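Local atomic coordinates of RNA-dependent RNA Polymerase (Bombyx mori cytoplasmic polyhedrosis virus, PDB entry 6TZ0), a protein that synthesises RNA on an RNA template, making the plus strands of viral transcription and the minus strands of genome replication inside the virus particle. Residues 78-83 against 106-111; 102-107 against 199-204; 144-149 against 205-210; 338-343 against 481-486. All coordinates share one frame; numbering follows the deposited sequence.

Contact 1 of 4, residues 78-83 against 106-111; sequences PKEYDP and TFRAGS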
loop_
_atom_site.group_PDB
_atom_site.type_symbol
_atom_site.label_atom_id
_atom_site.label_comp_id
_atom_site.label_asym_id
_atom_site.label_seq_id
_atom_site.Cartn_x
_atom_site.Cartn_y
_atom_site.Cartn_z
ATOM N N PRO A 78 -8.319 19.885 -35.196
ATOM C CA PRO A 78 -8.396 20.146 -33.758
ATOM C C PRO A 78 -8.542 21.628 -33.466
ATOM O O PRO A 78 -8.107 22.483 -34.241
ATOM C CB PRO A 78 -7.058 19.615 -33.232
ATOM C CG PRO A 78 -6.541 18.735 -34.303
ATOM C CD PRO A 78 -7.004 19.353 -35.572
ATOM N N LYS A 79 -9.155 21.928 -32.326
ATOM C CA LYS A 79 -9.301 23.310 -31.911
ATOM C C LYS A 79 -7.958 23.861 -31.440
ATOM O O LYS A 79 -6.988 23.130 -31.230
ATOM C CB LYS A 79 -10.316 23.445 -30.782
ATOM C CG LYS A 79 -9.800 22.908 -29.465
ATOM C CD LYS A 79 -10.761 23.167 -28.334
ATOM C CE LYS A 79 -10.153 22.725 -27.020
ATOM N NZ LYS A 79 -11.049 22.986 -25.868
ATOM N N GLU A 80 -7.911 25.171 -31.262
ATOM C CA GLU A 80 -6.712 25.763 -30.707
ATOM C C GLU A 80 -6.766 25.668 -29.187
ATOM O O GLU A 80 -7.829 25.462 -28.596
ATOM C CB GLU A 80 -6.573 27.211 -31.169
ATOM C CG GLU A 80 -6.574 27.338 -32.681
ATOM C CD GLU A 80 -5.372 26.690 -33.336
ATOM O OE1 GLU A 80 -4.263 26.798 -32.785
ATOM O OE2 GLU A 80 -5.539 26.053 -34.395
ATOM N N TYR A 81 -5.600 25.794 -28.559
ATOM C CA TYR A 81 -5.501 25.646 -27.112
ATOM C C TYR A 81 -6.235 26.767 -26.388
ATOM O O TYR A 81 -6.012 27.950 -26.656
ATOM C CB TYR A 81 -4.038 25.610 -26.680
ATOM C CG TYR A 81 -3.864 25.653 -25.185
ATOM C CD1 TYR A 81 -4.139 24.544 -24.398
ATOM C CD2 TYR A 81 -3.430 26.815 -24.559
ATOM C CE1 TYR A 81 -3.990 24.597 -23.030
ATOM C CE2 TYR A 81 -3.287 26.876 -23.205
ATOM C CZ TYR A 81 -3.562 25.769 -22.446
ATOM O OH TYR A 81 -3.407 25.855 -21.089
ATOM N N ASP A 82 -7.108 26.384 -25.461
ATOM C CA ASP A 82 -7.890 27.320 -24.675
ATOM C C ASP A 82 -7.360 27.307 -23.252
ATOM O O ASP A 82 -7.445 26.268 -22.583
ATOM C CB ASP A 82 -9.366 26.930 -24.707
ATOM C CG ASP A 82 -10.285 28.023 -24.190
ATOM O OD1 ASP A 82 -9.803 29.097 -23.783
ATOM O OD2 ASP A 82 -11.511 27.802 -24.192
ATOM N N PRO A 83 -6.811 28.415 -22.747
ATOM C CA PRO A 83 -6.246 28.406 -21.390
ATOM C C PRO A 83 -7.282 28.339 -20.278
ATOM O O PRO A 83 -6.897 28.154 -19.118
ATOM C CB PRO A 83 -5.462 29.720 -21.330
ATOM C CG PRO A 83 -6.141 30.597 -22.312
ATOM C CD PRO A 83 -6.599 29.706 -23.423
ATOM N N THR A 106 -8.435 17.600 -25.962
ATOM C CA THR A 106 -7.991 17.493 -27.347
ATOM C C THR A 106 -7.833 18.882 -27.959
ATOM O O THR A 106 -8.775 19.681 -27.950
ATOM C CB THR A 106 -8.984 16.658 -28.147
ATOM O OG1 THR A 106 -9.108 15.369 -27.542
ATOM C CG2 THR A 106 -8.503 16.480 -29.566
ATOM N N PHE A 107 -6.642 19.167 -28.484
ATOM C CA PHE A 107 -6.362 20.409 -29.194
ATOM C C PHE A 107 -5.231 20.152 -30.185
ATOM O O PHE A 107 -4.682 19.052 -30.253
ATOM C CB PHE A 107 -6.046 21.557 -28.220
ATOM C CG PHE A 107 -4.933 21.259 -27.250
ATOM C CD1 PHE A 107 -3.621 21.547 -27.561
ATOM C CD2 PHE A 107 -5.211 20.715 -26.013
ATOM C CE1 PHE A 107 -2.611 21.275 -26.669
ATOM C CE2 PHE A 107 -4.202 20.436 -25.120
ATOM C CZ PHE A 107 -2.902 20.717 -25.451
ATOM N N ARG A 108 -4.895 21.173 -30.967
ATOM C CA ARG A 108 -3.824 21.057 -31.948
ATOM C C ARG A 108 -2.470 21.134 -31.255
ATOM O O ARG A 108 -2.254 21.980 -30.388
ATOM C CB ARG A 108 -3.955 22.151 -33.007
ATOM C CG ARG A 108 -2.934 22.068 -34.126
ATOM C CD ARG A 108 -3.174 23.121 -35.185
ATOM N NE ARG A 108 -3.035 24.472 -34.658
ATOM C CZ ARG A 108 -1.886 25.132 -34.572
ATOM N NH1 ARG A 108 -0.760 24.576 -34.989
ATOM N NH2 ARG A 108 -1.869 26.355 -34.073
ATOM N N ALA A 109 -1.556 20.242 -31.648
ATOM C CA ALA A 109 -0.334 20.005 -30.882
ATOM C C ALA A 109 0.626 21.190 -30.914
ATOM O O ALA A 109 1.452 21.337 -30.007
ATOM C CB ALA A 109 0.366 18.751 -31.399
ATOM N N GLY A 110 0.547 22.033 -31.935
ATOM C CA GLY A 110 1.357 23.228 -31.981
ATOM C C GLY A 110 0.713 24.456 -31.387
ATOM O O GLY A 110 1.329 25.522 -31.368
ATOM N N SER A 111 -0.517 24.337 -30.892
ATOM C CA SER A 111 -1.248 25.483 -30.376
ATOM C C SER A 111 -0.843 25.855 -28.959
ATOM O O SER A 111 -1.221 26.930 -28.484
ATOM C CB SER A 111 -2.746 25.199 -30.409
ATOM O OG SER A 111 -3.473 26.296 -29.898
#
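Tyr81 turns the edge of its ring onto Phe107 in an edge-to-face (T-shaped) pair, the planes at 66° and the ring centroids 5.4 Å apart. Tyr81 CD1 stands over the centre of one Phe107 face; the backbone N of Pro83 lies above one face of the tyrosine ring, displaced toward its rim. CG of Tyr81 is anti to its backbone N (chi1 172°), and the side chain lies alongside that of Phe107, pointing the same way. The large flat rings suit packing against helix 121-134, where Leu129 touches Tyr81 and Met133 touches Phe107. The third flat group, the Arg108 guanidinium, carries the backbone N of Ser111 over one face and receives the Glu80 carboxylate at its edge. The grip is side-on: Arg108 NH2 reaches Glu80 OE1 at 2.8 Å, while Arg108 NE meets the syn lone pair of Glu80 OE2 at 3.0 Å. The two planes are nevertheless twisted by 40°. Ser111 OG comes to Glu80 OE1 from above the carboxylate plane and donates to it at 3.0 Å, and the same hydroxyl accepts the nearly straight bond from Tyr81 N. Serine's short hydroxyl can thus give and take at once. Beside the aromatic pair, the backbones are tied by Arg108 N to Lys79 O at 2.9 Å. Both segments belong to the long connection between helices 73-76 and 121-134, and a type I beta turn from Arg108 to Ser111 places both residues for Glu80. Two donors on Glu80 OE1, with the arginine charge beside it, probably stabilise the ionised carboxylate, which Ser111 links to the backbone.

Contact 2 of 4, residues 102-107 against 199-204; sequences DYLVTF and VASILP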
loop_
_atom_site.group_PDB
_atom_site.type_symbol
_atom_site.label_atom_id
_atom_site.label_comp_id
_atom_site.label_asym_id
_atom_site.label_seq_id
_atom_site.Cartn_x
_atom_site.Cartn_y
_atom_site.Cartn_z
ATOM N N ASP A 102 -9.800 16.985 -15.800
ATOM C CA ASP A 102 -8.672 16.476 -15.040
ATOM C C ASP A 102 -7.651 15.789 -15.924
ATOM O O ASP A 102 -6.630 15.313 -15.419
ATOM C CB ASP A 102 -9.148 15.496 -13.965
ATOM C CG ASP A 102 -9.939 16.169 -12.874
ATOM O OD1 ASP A 102 -9.708 17.367 -12.627
ATOM O OD2 ASP A 102 -10.785 15.500 -12.252
ATOM N N TYR A 103 -7.904 15.710 -17.226
ATOM C CA TYR A 103 -7.066 14.950 -18.134
ATOM C C TYR A 103 -6.798 15.792 -19.374
ATOM O O TYR A 103 -7.167 16.968 -19.440
ATOM C CB TYR A 103 -7.716 13.596 -18.448
ATOM C CG TYR A 103 -7.729 12.651 -17.259
ATOM C CD1 TYR A 103 -6.652 11.823 -16.997
ATOM C CD2 TYR A 103 -8.800 12.619 -16.381
ATOM C CE1 TYR A 103 -6.645 10.977 -15.916
ATOM C CE2 TYR A 103 -8.802 11.782 -15.286
ATOM C CZ TYR A 103 -7.720 10.963 -15.061
ATOM O OH TYR A 103 -7.705 10.117 -13.982
ATOM N N LEU A 104 -6.145 15.187 -20.361
ATOM C CA LEU A 104 -5.673 15.906 -21.539
ATOM C C LEU A 104 -6.841 16.206 -22.472
ATOM O O LEU A 104 -7.441 15.291 -23.043
ATOM C CB LEU A 104 -4.590 15.083 -22.235
ATOM C CG LEU A 104 -3.665 15.617 -23.334
ATOM C CD1 LEU A 104 -4.248 15.404 -24.691
ATOM C CD2 LEU A 104 -3.408 17.097 -23.139
ATOM N N VAL A 105 -7.164 17.487 -22.612
ATOM C CA VAL A 105 -8.168 17.948 -23.564
ATOM C C VAL A 105 -7.582 17.843 -24.969
ATOM O O VAL A 105 -6.367 17.927 -25.156
ATOM C CB VAL A 105 -8.588 19.389 -23.200
ATOM C CG1 VAL A 105 -9.714 19.923 -24.068
ATOM C CG2 VAL A 105 -9.001 19.452 -21.759
ATOM N N THR A 106 -8.435 17.600 -25.962
ATOM C CA THR A 106 -7.991 17.493 -27.347
ATOM C C THR A 106 -7.833 18.882 -27.959
ATOM O O THR A 106 -8.775 19.681 -27.950
ATOM C CB THR A 106 -8.984 16.658 -28.147
ATOM O OG1 THR A 106 -9.108 15.369 -27.542
ATOM C CG2 THR A 106 -8.503 16.480 -29.566
ATOM N N PHE A 107 -6.642 19.167 -28.484
ATOM C CA PHE A 107 -6.362 20.409 -29.194
ATOM C C PHE A 107 -5.231 20.152 -30.185
ATOM O O PHE A 107 -4.682 19.052 -30.253
ATOM C CB PHE A 107 -6.046 21.557 -28.220
ATOM C CG PHE A 107 -4.933 21.259 -27.250
ATOM C CD1 PHE A 107 -3.621 21.547 -27.561
ATOM C CD2 PHE A 107 -5.211 20.715 -26.013
ATOM C CE1 PHE A 107 -2.611 21.275 -26.669
ATOM C CE2 PHE A 107 -4.202 20.436 -25.120
ATOM C CZ PHE A 107 -2.902 20.717 -25.451
ATOM N N VAL A 199 -1.381 18.021 -35.968
ATOM C CA VAL A 199 -2.119 16.850 -35.523
ATOM C C VAL A 199 -2.658 17.101 -34.112
ATOM O O VAL A 199 -2.233 18.032 -33.417
ATOM C CB VAL A 199 -1.201 15.615 -35.592
ATOM C CG1 VAL A 199 -0.271 15.532 -34.388
ATOM C CG2 VAL A 199 -1.984 14.338 -35.813
ATOM N N ALA A 200 -3.626 16.284 -33.696
ATOM C CA ALA A 200 -4.285 16.470 -32.410
ATOM C C ALA A 200 -3.382 16.075 -31.249
ATOM O O ALA A 200 -2.355 15.419 -31.422
ATOM C CB ALA A 200 -5.575 15.659 -32.344
ATOM N N SER A 201 -3.793 16.478 -30.046
ATOM C CA SER A 201 -2.961 16.273 -28.866
ATOM C C SER A 201 -3.128 14.872 -28.294
ATOM O O SER A 201 -2.155 14.260 -27.841
ATOM C CB SER A 201 -3.302 17.320 -27.815
ATOM O OG SER A 201 -4.652 17.190 -27.419
ATOM N N ILE A 202 -4.356 14.342 -28.310
ATOM C CA ILE A 202 -4.634 13.009 -27.775
ATOM C C ILE A 202 -4.319 11.915 -28.784
ATOM O O ILE A 202 -4.466 10.724 -28.482
ATOM C CB ILE A 202 -6.104 13.024 -27.304
ATOM C CG1 ILE A 202 -6.404 11.902 -26.302
ATOM C CG2 ILE A 202 -7.028 12.937 -28.503
ATOM C CD1 ILE A 202 -5.568 11.947 -25.051
ATOM N N LEU A 203 -3.839 12.291 -29.962
ATOM C CA LEU A 203 -3.617 11.334 -31.042
ATOM C C LEU A 203 -2.537 10.270 -30.791
ATOM O O LEU A 203 -2.687 9.166 -31.340
ATOM C CB LEU A 203 -3.355 12.144 -32.320
ATOM C CG LEU A 203 -3.476 11.593 -33.741
ATOM C CD1 LEU A 203 -2.221 10.927 -34.216
ATOM C CD2 LEU A 203 -4.651 10.638 -33.831
ATOM N N PRO A 204 -1.455 10.493 -30.016
ATOM C CA PRO A 204 -0.558 9.349 -29.735
ATOM C C PRO A 204 -1.112 8.263 -28.820
ATOM O O PRO A 204 -0.451 7.233 -28.653
ATOM C CB PRO A 204 0.674 10.018 -29.118
ATOM C CG PRO A 204 0.695 11.328 -29.699
ATOM C CD PRO A 204 -0.720 11.756 -29.798
#
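Ser201 lays its short side chain along the extended residues 105-107, and both of its atoms are engaged. Its CB sits 4.0 Å from the centroid of the Phe107 ring and 3° off the ring normal, a CH-pi contact on the face opposite that met by Tyr81. The same CB also rests 3.8 Å from Leu104 CD1. Beyond it, OG lies between the backbone N and the carbonyl carbon (chi1 62°), and there two backbone groups of this extended stretch hold it: it donates to Val105 O at 2.9 Å, in the carbonyl plane on a lone pair, and accepts Phe107 N at 3.0 Å. Leu104 CD1 packs on Ser201 OG as well. A serine fits well, being small enough to lie over the ring while its hydroxyl serves two backbone groups in a buried place. A weak bond from Ser201 N to Phe107 O accompanies this grip. Next to it, Leu104 and Ile202 slide past each other in opposite directions, with Leu104 CD1 3.7 Å from Ile202 CD1. Ile202 CG2 packs on Thr106, whose own hydroxyl bonds to Ala238 O. Both segments are loops, and regular elements enclose them: Leu132 and Met133 of helix 121-134 touch Leu104, Phe107 and Ser201, Tyr242 of helix 242-248 meets Ile202, and Phe183 of strand 183-186 lies against Leu203 and Pro204.

Contact 3 of 4, residues 144-149 against 205-210; sequences DLWREL and TFVYTC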
loop_
_atom_site.group_PDB
_atom_site.type_symbol
_atom_site.label_atom_id
_atom_site.label_comp_id
_atom_site.label_asym_id
_atom_site.label_seq_id
_atom_site.Cartn_x
_atom_site.Cartn_y
_atom_site.Cartn_z
ATOM N N ASP A 144 9.043 0.602 -29.275
ATOM C CA ASP A 144 8.340 1.801 -29.689
ATOM C C ASP A 144 6.900 1.465 -30.063
ATOM O O ASP A 144 6.549 0.313 -30.324
ATOM C CB ASP A 144 9.056 2.461 -30.864
ATOM C CG ASP A 144 10.403 3.036 -30.471
ATOM O OD1 ASP A 144 10.566 3.422 -29.294
ATOM O OD2 ASP A 144 11.301 3.106 -31.338
ATOM N N LEU A 145 6.062 2.499 -30.090
ATOM C CA LEU A 145 4.632 2.294 -30.289
ATOM C C LEU A 145 4.305 1.892 -31.723
ATOM O O LEU A 145 3.339 1.149 -31.953
ATOM C CB LEU A 145 3.868 3.557 -29.884
ATOM C CG LEU A 145 3.807 4.829 -30.736
ATOM C CD1 LEU A 145 2.721 5.717 -30.188
ATOM C CD2 LEU A 145 5.112 5.597 -30.768
ATOM N N TRP A 146 5.106 2.337 -32.691
ATOM C CA TRP A 146 4.846 1.939 -34.067
ATOM C C TRP A 146 5.231 0.488 -34.303
ATOM O O TRP A 146 4.605 -0.182 -35.122
ATOM C CB TRP A 146 5.575 2.855 -35.048
ATOM C CG TRP A 146 5.135 4.283 -34.967
ATOM C CD1 TRP A 146 5.844 5.326 -34.459
ATOM C CD2 TRP A 146 3.857 4.811 -35.333
ATOM N NE1 TRP A 146 5.105 6.479 -34.523
ATOM C CE2 TRP A 146 3.878 6.189 -35.055
ATOM C CE3 TRP A 146 2.705 4.257 -35.891
ATOM C CZ2 TRP A 146 2.793 7.014 -35.308
ATOM C CZ3 TRP A 146 1.633 5.075 -36.138
ATOM C CH2 TRP A 146 1.683 6.439 -35.851
ATOM N N ARG A 147 6.211 -0.028 -33.561
ATOM C CA ARG A 147 6.549 -1.443 -33.661
ATOM C C ARG A 147 5.454 -2.318 -33.067
ATOM O O ARG A 147 5.162 -3.401 -33.589
ATOM C CB ARG A 147 7.878 -1.705 -32.966
ATOM C CG ARG A 147 9.035 -1.040 -33.654
ATOM C CD ARG A 147 10.324 -1.303 -32.934
ATOM N NE ARG A 147 11.428 -0.603 -33.571
ATOM C CZ ARG A 147 12.666 -0.580 -33.099
ATOM N NH1 ARG A 147 13.609 0.085 -33.748
ATOM N NH2 ARG A 147 12.959 -1.220 -31.975
ATOM N N GLU A 148 4.819 -1.852 -31.991
ATOM C CA GLU A 148 3.704 -2.588 -31.408
ATOM C C GLU A 148 2.490 -2.569 -32.327
ATOM O O GLU A 148 1.797 -3.589 -32.474
ATOM C CB GLU A 148 3.370 -2.011 -30.036
ATOM C CG GLU A 148 4.498 -2.171 -29.033
ATOM C CD GLU A 148 4.149 -1.637 -27.664
ATOM O OE1 GLU A 148 3.066 -1.040 -27.513
ATOM O OE2 GLU A 148 4.959 -1.811 -26.735
ATOM N N LEU A 149 2.235 -1.430 -32.981
ATOM C CA LEU A 149 1.158 -1.379 -33.964
ATOM C C LEU A 149 1.471 -2.255 -35.178
ATOM O O LEU A 149 0.569 -2.896 -35.732
ATOM C CB LEU A 149 0.898 0.071 -34.376
ATOM C CG LEU A 149 -0.303 0.308 -35.293
ATOM C CD1 LEU A 149 -1.579 -0.115 -34.603
ATOM C CD2 LEU A 149 -0.393 1.749 -35.721
ATOM N N THR A 205 -2.282 8.447 -28.206
ATOM C CA THR A 205 -2.862 7.357 -27.426
ATOM C C THR A 205 -3.661 6.409 -28.312
ATOM O O THR A 205 -3.958 5.273 -27.922
ATOM C CB THR A 205 -3.746 7.908 -26.312
ATOM O OG1 THR A 205 -4.805 8.680 -26.884
ATOM C CG2 THR A 205 -2.938 8.780 -25.378
ATOM N N PHE A 206 -4.011 6.851 -29.516
ATOM C CA PHE A 206 -4.832 6.013 -30.373
ATOM C C PHE A 206 -4.044 4.927 -31.067
ATOM O O PHE A 206 -4.651 3.985 -31.577
ATOM C CB PHE A 206 -5.574 6.861 -31.382
ATOM C CG PHE A 206 -6.700 7.576 -30.780
ATOM C CD1 PHE A 206 -7.885 6.909 -30.533
ATOM C CD2 PHE A 206 -6.569 8.887 -30.390
ATOM C CE1 PHE A 206 -8.925 7.549 -29.941
ATOM C CE2 PHE A 206 -7.610 9.532 -29.799
ATOM C CZ PHE A 206 -8.785 8.856 -29.575
ATOM N N VAL A 207 -2.717 5.010 -31.065
ATOM C CA VAL A 207 -1.911 3.862 -31.459
ATOM C C VAL A 207 -2.147 2.713 -30.490
ATOM O O VAL A 207 -2.382 1.569 -30.900
ATOM C CB VAL A 207 -0.429 4.262 -31.527
ATOM C CG1 VAL A 207 0.433 3.078 -31.927
ATOM C CG2 VAL A 207 -0.248 5.408 -32.487
ATOM N N TYR A 208 -2.165 3.019 -29.191
ATOM C CA TYR A 208 -2.426 2.005 -28.180
ATOM C C TYR A 208 -3.879 1.557 -28.206
ATOM O O TYR A 208 -4.172 0.386 -27.940
ATOM C CB TYR A 208 -2.067 2.542 -26.799
ATOM C CG TYR A 208 -0.644 3.027 -26.659
ATOM C CD1 TYR A 208 0.418 2.142 -26.748
ATOM C CD2 TYR A 208 -0.369 4.352 -26.357
ATOM C CE1 TYR A 208 1.716 2.573 -26.609
ATOM C CE2 TYR A 208 0.930 4.791 -26.202
ATOM C CZ TYR A 208 1.967 3.895 -26.327
ATOM O OH TYR A 208 3.266 4.310 -26.174
ATOM N N THR A 209 -4.792 2.474 -28.532
ATOM C CA THR A 209 -6.202 2.117 -28.680
ATOM C C THR A 209 -6.414 1.148 -29.841
ATOM O O THR A 209 -7.149 0.160 -29.706
ATOM C CB THR A 209 -7.033 3.382 -28.880
ATOM O OG1 THR A 209 -6.794 4.283 -27.793
ATOM C CG2 THR A 209 -8.509 3.058 -28.929
ATOM N N CYS A 210 -5.771 1.409 -30.985
ATOM C CA CYS A 210 -5.817 0.486 -32.113
ATOM C C CYS A 210 -5.154 -0.845 -31.787
ATOM O O CYS A 210 -5.623 -1.890 -32.253
ATOM C CB CYS A 210 -5.153 1.111 -33.340
ATOM S SG CYS A 210 -6.051 2.472 -34.101
#
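Val207 pushes its two methyl groups into helix 145-149, which runs nearly parallel to helix 206-210 at an angle of 21° and an axis separation of 9.5 Å. With CG1 anti to its backbone N (chi1 180°), the valine presents CG1 to the backbone O of Leu145 and to Leu149 CB, the latter 3.9 Å away. CG2, anti to the carbonyl carbon, instead lies over a face of the Trp146 indole, 4.0 Å from CH2. Leu145 crosses the valine at about a right angle and lays CD1 3.7 Å from Val207 CB. One turn on, Leu149 CD1 reaches Cys210 CB. The branched valine is compact enough to meet two leucines and a tryptophan. Tyr208 sends its ring past Leu145 CB and receives Glu148 OE1 at the ring edge, near its plane, 4.0 Å from CE1. The first turns of helices 145-160 and 206-218 thus pack together, the former carrying Arg147 of the ATP site. No hydrogen bond joins the segments, so apolar contact carries the interface; the buried polar tips are satisfied by backbone N atoms of the loop before helix 145-160, Glu148 OE2 by Phe142 N and Tyr208 OH by Lys139 N.

Contact 4 of 4, residues 338-343 against 481-486; sequences MTNDGT and QSDRRQ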
loop_
_atom_site.group_PDB
_atom_site.type_symbol
_atom_site.label_atom_id
_atom_site.label_comp_id
_atom_site.label_asym_id
_atom_site.label_seq_id
_atom_site.Cartn_x
_atom_site.Cartn_y
_atom_site.Cartn_z
ATOM N N MET A 338 -15.468 -2.544 -25.802
ATOM C CA MET A 338 -15.870 -1.271 -26.388
ATOM C C MET A 338 -15.736 -0.102 -25.426
ATOM O O MET A 338 -15.588 1.036 -25.875
ATOM C CB MET A 338 -17.307 -1.342 -26.891
ATOM C CG MET A 338 -17.469 -2.174 -28.134
ATOM S SD MET A 338 -19.167 -2.352 -28.682
ATOM C CE MET A 338 -18.925 -3.503 -30.023
ATOM N N THR A 339 -15.807 -0.334 -24.120
ATOM C CA THR A 339 -15.708 0.769 -23.171
ATOM C C THR A 339 -14.338 0.899 -22.518
ATOM O O THR A 339 -13.925 2.011 -22.188
ATOM C CB THR A 339 -16.778 0.637 -22.084
ATOM O OG1 THR A 339 -16.708 -0.665 -21.498
ATOM C CG2 THR A 339 -18.162 0.865 -22.651
ATOM N N ASN A 340 -13.626 -0.202 -22.303
ATOM C CA ASN A 340 -12.289 -0.131 -21.735
ATOM C C ASN A 340 -11.260 -0.038 -22.852
ATOM O O ASN A 340 -11.424 -0.609 -23.931
ATOM C CB ASN A 340 -11.996 -1.344 -20.846
ATOM C CG ASN A 340 -10.738 -1.173 -19.998
ATOM O OD1 ASN A 340 -10.069 -0.144 -20.045
ATOM N ND2 ASN A 340 -10.415 -2.196 -19.219
ATOM N N ASP A 341 -10.181 0.683 -22.565
ATOM C CA ASP A 341 -9.185 1.046 -23.560
ATOM C C ASP A 341 -7.901 0.243 -23.447
ATOM O O ASP A 341 -7.178 0.116 -24.438
ATOM C CB ASP A 341 -8.838 2.524 -23.405
ATOM C CG ASP A 341 -8.194 3.115 -24.627
ATOM O OD1 ASP A 341 -8.138 2.445 -25.675
ATOM O OD2 ASP A 341 -7.727 4.263 -24.532
ATOM N N GLY A 342 -7.581 -0.274 -22.267
ATOM C CA GLY A 342 -6.343 -0.968 -22.051
ATOM C C GLY A 342 -5.224 -0.099 -21.520
ATOM O O GLY A 342 -4.412 -0.579 -20.730
ATOM N N THR A 343 -5.170 1.170 -21.918
ATOM C CA THR A 343 -4.100 2.051 -21.471
ATOM C C THR A 343 -4.256 2.390 -19.996
ATOM O O THR A 343 -5.361 2.393 -19.450
ATOM C CB THR A 343 -4.091 3.349 -22.275
ATOM O OG1 THR A 343 -5.296 4.080 -22.014
ATOM C CG2 THR A 343 -4.026 3.049 -23.740
ATOM N N GLN A 481 -3.431 2.568 -12.975
ATOM C CA GLN A 481 -4.013 1.312 -13.415
ATOM C C GLN A 481 -5.112 1.636 -14.411
ATOM O O GLN A 481 -5.690 2.724 -14.387
ATOM C CB GLN A 481 -4.546 0.446 -12.264
ATOM C CG GLN A 481 -5.696 0.997 -11.457
ATOM C CD GLN A 481 -6.073 0.038 -10.343
ATOM O OE1 GLN A 481 -5.497 -1.041 -10.229
ATOM N NE2 GLN A 481 -7.037 0.420 -9.524
ATOM N N SER A 482 -5.368 0.688 -15.304
ATOM C CA SER A 482 -6.322 0.908 -16.376
ATOM C C SER A 482 -7.745 0.886 -15.840
ATOM O O SER A 482 -8.022 0.309 -14.785
ATOM C CB SER A 482 -6.149 -0.149 -17.465
ATOM O OG SER A 482 -6.418 -1.443 -16.968
ATOM N N ASP A 483 -8.633 1.571 -16.572
ATOM C CA ASP A 483 -10.073 1.643 -16.306
ATOM C C ASP A 483 -10.372 2.268 -14.938
ATOM O O ASP A 483 -11.392 1.973 -14.311
ATOM C CB ASP A 483 -10.721 0.255 -16.441
ATOM C CG ASP A 483 -12.201 0.319 -16.734
ATOM O OD1 ASP A 483 -12.718 1.437 -16.914
ATOM O OD2 ASP A 483 -12.844 -0.749 -16.765
ATOM N N ARG A 484 -9.502 3.160 -14.464
ATOM C CA ARG A 484 -9.604 3.671 -13.105
ATOM C C ARG A 484 -8.823 4.976 -13.033
ATOM O O ARG A 484 -7.926 5.222 -13.841
ATOM C CB ARG A 484 -9.081 2.629 -12.099
ATOM C CG ARG A 484 -9.441 2.819 -10.619
ATOM C CD ARG A 484 -8.307 3.458 -9.833
ATOM N NE ARG A 484 -8.575 3.496 -8.399
ATOM C CZ ARG A 484 -9.235 4.471 -7.784
ATOM N NH1 ARG A 484 -9.699 5.503 -8.475
ATOM N NH2 ARG A 484 -9.427 4.417 -6.474
ATOM N N ARG A 485 -9.154 5.800 -12.040
ATOM C CA ARG A 485 -8.509 7.092 -11.835
ATOM C C ARG A 485 -7.073 6.918 -11.326
ATOM O O ARG A 485 -6.533 5.814 -11.241
ATOM C CB ARG A 485 -9.325 7.935 -10.864
ATOM C CG ARG A 485 -10.682 8.341 -11.393
ATOM C CD ARG A 485 -11.469 9.096 -10.336
ATOM N NE ARG A 485 -11.758 8.237 -9.192
ATOM C CZ ARG A 485 -12.348 8.642 -8.072
ATOM N NH1 ARG A 485 -12.736 9.903 -7.937
ATOM N NH2 ARG A 485 -12.559 7.775 -7.091
ATOM N N GLN A 486 -6.432 8.037 -10.982
ATOM C CA GLN A 486 -4.986 8.000 -10.800
ATOM C C GLN A 486 -4.571 7.482 -9.420
ATOM O O GLN A 486 -3.505 6.870 -9.311
ATOM C CB GLN A 486 -4.388 9.380 -11.077
ATOM C CG GLN A 486 -2.881 9.356 -11.292
ATOM C CD GLN A 486 -2.301 10.700 -11.648
ATOM O OE1 GLN A 486 -3.001 11.703 -11.685
ATOM N NE2 GLN A 486 -1.008 10.723 -11.926
#
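Ser482 packs its CB against two successive carbonyls, 3.3 Å from Thr343 O and 3.7 Å from Gly342 O, and this is the closer part of the contact. Ser482 CA adds a CA-H...O contact to Thr343 O, and a residue as small as serine lets the two backbones come this near. Gly342 has a positive phi (94°) at which any side chain would be jammed against the preceding carbonyl, which explains the glycine. The other part is looser and borders the partly exposed Asp483. Here Asn340 crosses Asp483 obliquely, the amide and carboxylate planes 31° apart, and both Asn340 OD1 and ND2 stay 3.7 Å from Asp483 CB. Asparagine suits the place just after helix 325-339 because its OD1 turns back to accept weak bonds from the backbone N of Asp341 and Gly342, the latter closing an Asx turn. Asp483 spends its charge on a salt bridge to Arg254. Residues 481-486 connect strand 474-477 to strand 489-491 and include Arg485, which binds UTP; such an arginine-bearing loop at the nucleotide site is consistent with motif F of the fingers in viral RNA-dependent RNA polymerases.

Overall arrangement
Contacts 1 and 2, with centres 8 Å apart, share Thr106 and Phe107, and Ala109 N probably bonds to Val199 O between them. Contact 2 passes directly into contact 3, since residues 199-204 lead into helix 206-218, and Pro204 O touches Leu145 CD1. Contact 3 holds Arg147 of the ATP site, and Trp146 lies about 5 Å, side chain to side chain, from Tyr184 of the same site. Thr209 OG1 probably hydrogen-bonds to Asp341 OD1, connecting contact 3 to contact 4, while Tyr103 OH of contact 2 packs on Arg485 CA of contact 4. Contact 4 brings residues 338-343 against the UTP-binding loop 481-486, near the catalytic centre, the side chain of Asp483 lying about 12 Å from that of the magnesium ligand Asp547.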